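Local coordinates for hypothetical protein PH1109 (Pyrococcus horikoshii, PDB 2D59) that is of unknown function but belongs to the CoA-binding domain family and has a Rossmann-like fold, a parallel sheet flanked by helices, at residues P6-T11 against I126-R131. Residues are numbered along the deposited sequence; the frame is centred on the assembly and turned at random.
Sequences PIDGLT and IIVANR
D8 meets R131 in a side-on salt bridge that ties the N-terminal loop to the residues just after edge strand 126-129 of the Rossmann-like parallel sheet. Both carboxylate oxygens are used. OD1 of D8 takes NE of R131 on its syn lone pair, and OD2 of D8 lies 2.7 Å from NH2 of R131. The carboxylate and guanidinium planes are nearly coplanar, 22° apart. With CG of D8 between the backbone N and the carbonyl carbon (chi1 63°), the carboxylate is turned to the strand. Each oxygen has a second donor. OD1 of D8 also accepts from the backbone N of A129 at 2.9 Å, on the anti side. OD2 of D8 accepts from the backbone N of L10, which closes an Asx turn. Four N-H groups thus hold the carboxylate and fix its rotation. R131 and A129 are buried in this tight part. The solvent side is formed by P6 and I7, both exposed. Here I7 N donates to A129 O at 2.9 Å, from above the carbonyl plane, and I7 CB lies 3.6 Å from A129 CB. The methyl contacts of L10 are looser: its CD1 stands 3.9 Å from V128 CG2 and 4.2 Å from I126 CG2. Past L10 the chain enters helix 12-21, with T11 as N-cap. A water lies at the guanidinium edge, accepting from NH1 of R131, which also pairs with E136. Over one guanidinium face, P6 CB rests 3.6 Å from R131 CZ.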
loop_
_atom_site.group_PDB
_atom_site.type_symbol
_atom_site.label_atom_id
_atom_site.label_comp_id
_atom_site.label_asym_id
_atom_site.label_seq_id
_atom_site.Cartn_x
_atom_site.Cartn_y
_atom_site.Cartn_z
ATOM N N PRO A 6 9.925 -3.581 11.965
ATOM C CA PRO A 6 9.126 -4.316 10.982
ATOM C C PRO A 6 8.460 -5.534 11.621
ATOM O O PRO A 6 9.040 -6.192 12.488
ATOM C CB PRO A 6 10.157 -4.719 9.931
ATOM C CG PRO A 6 11.153 -3.606 9.996
ATOM C CD PRO A 6 11.305 -3.393 11.482
ATOM N N ILE A 7 7.242 -5.825 11.186
ATOM C CA ILE A 7 6.492 -6.965 11.696
ATOM C C ILE A 7 6.753 -8.184 10.816
ATOM O O ILE A 7 6.723 -9.320 11.289
ATOM C CB ILE A 7 4.983 -6.636 11.733
ATOM C CG1 ILE A 7 4.690 -5.779 12.965
ATOM C CG2 ILE A 7 4.148 -7.904 11.736
ATOM C CD1 ILE A 7 3.270 -5.262 13.025
ATOM N N ASP A 8 7.017 -7.945 9.535
ATOM C CA ASP A 8 7.304 -9.038 8.613
ATOM C C ASP A 8 8.748 -9.488 8.818
ATOM O O ASP A 8 9.526 -8.806 9.487
ATOM C CB ASP A 8 7.101 -8.587 7.163
ATOM C CG ASP A 8 8.057 -7.488 6.759
ATOM O OD1 ASP A 8 7.646 -6.306 6.738
ATOM O OD2 ASP A 8 9.229 -7.804 6.471
ATOM N N GLY A 9 9.106 -10.632 8.242
ATOM C CA GLY A 9 10.460 -11.137 8.391
ATOM C C GLY A 9 11.310 -11.008 7.140
ATOM O O GLY A 9 12.373 -11.621 7.037
ATOM N N LEU A 10 10.852 -10.204 6.187
ATOM C CA LEU A 10 11.580 -10.004 4.940
ATOM C C LEU A 10 12.882 -9.227 5.160
ATOM O O LEU A 10 13.021 -8.477 6.128
ATOM C CB LEU A 10 10.687 -9.263 3.938
ATOM C CG LEU A 10 9.298 -9.868 3.701
ATOM C CD1 LEU A 10 8.504 -8.968 2.767
ATOM C CD2 LEU A 10 9.427 -11.270 3.107
ATOM N N THR A 11 13.833 -9.410 4.249
ATOM C CA THR A 11 15.129 -8.742 4.325
ATOM C C THR A 11 15.105 -7.439 3.536
ATOM O O THR A 11 14.165 -7.182 2.782
ATOM C CB THR A 11 16.240 -9.621 3.728
ATOM O OG1 THR A 11 16.024 -9.764 2.318
ATOM C CG2 THR A 11 16.237 -10.998 4.376
ATOM N N ILE A 126 2.071 -11.705 -0.533
ATOM C CA ILE A 126 3.292 -11.403 0.198
ATOM C C ILE A 126 2.911 -10.320 1.199
ATOM O O ILE A 126 2.150 -9.416 0.867
ATOM C CB ILE A 126 4.371 -10.855 -0.735
ATOM C CG1 ILE A 126 4.708 -11.898 -1.802
ATOM C CG2 ILE A 126 5.610 -10.492 0.060
ATOM C CD1 ILE A 126 5.657 -11.391 -2.864
ATOM N N ILE A 127 3.440 -10.409 2.415
ATOM C CA ILE A 127 3.108 -9.437 3.448
ATOM C C ILE A 127 4.272 -8.562 3.905
ATOM O O ILE A 127 5.324 -9.059 4.315
ATOM C CB ILE A 127 2.518 -10.152 4.683
ATOM C CG1 ILE A 127 1.300 -10.975 4.258
ATOM C CG2 ILE A 127 2.114 -9.134 5.755
ATOM C CD1 ILE A 127 0.777 -11.889 5.331
ATOM N N VAL A 128 4.080 -7.252 3.807
ATOM C CA VAL A 128 5.068 -6.295 4.281
ATOM C C VAL A 128 4.293 -5.632 5.408
ATOM O O VAL A 128 3.136 -5.248 5.223
ATOM C CB VAL A 128 5.446 -5.254 3.204
ATOM C CG1 VAL A 128 6.416 -4.232 3.788
ATOM C CG2 VAL A 128 6.080 -5.955 2.007
ATOM N N ALA A 129 4.899 -5.523 6.583
ATOM C CA ALA A 129 4.172 -4.943 7.702
ATOM C C ALA A 129 4.983 -4.060 8.630
ATOM O O ALA A 129 6.127 -4.366 8.991
ATOM C CB ALA A 129 3.495 -6.053 8.499
ATOM N N ASN A 130 4.349 -2.961 9.023
ATOM C CA ASN A 130 4.935 -1.967 9.904
ATOM C C ASN A 130 6.185 -1.336 9.304
ATOM O O ASN A 130 7.238 -1.263 9.938
ATOM C CB ASN A 130 5.237 -2.568 11.275
ATOM C CG ASN A 130 5.115 -1.545 12.383
ATOM O OD1 ASN A 130 4.136 -0.799 12.436
ATOM N ND2 ASN A 130 6.100 -1.505 13.275
ATOM N N ARG A 131 6.044 -0.906 8.055
ATOM C CA ARG A 131 7.091 -0.227 7.304
ATOM C C ARG A 131 6.337 0.811 6.479
ATOM O O ARG A 131 5.122 0.712 6.315
ATOM C CB ARG A 131 7.812 -1.172 6.333
ATOM C CG ARG A 131 8.471 -2.397 6.938
ATOM C CD ARG A 131 9.301 -3.075 5.854
ATOM N NE ARG A 131 9.738 -4.423 6.209
ATOM C CZ ARG A 131 11.004 -4.772 6.413
ATOM N NH1 ARG A 131 11.970 -3.870 6.307
ATOM N NH2 ARG A 131 11.304 -6.029 6.709
HETATM O O HOH W 1 14.388 -5.494 6.628
#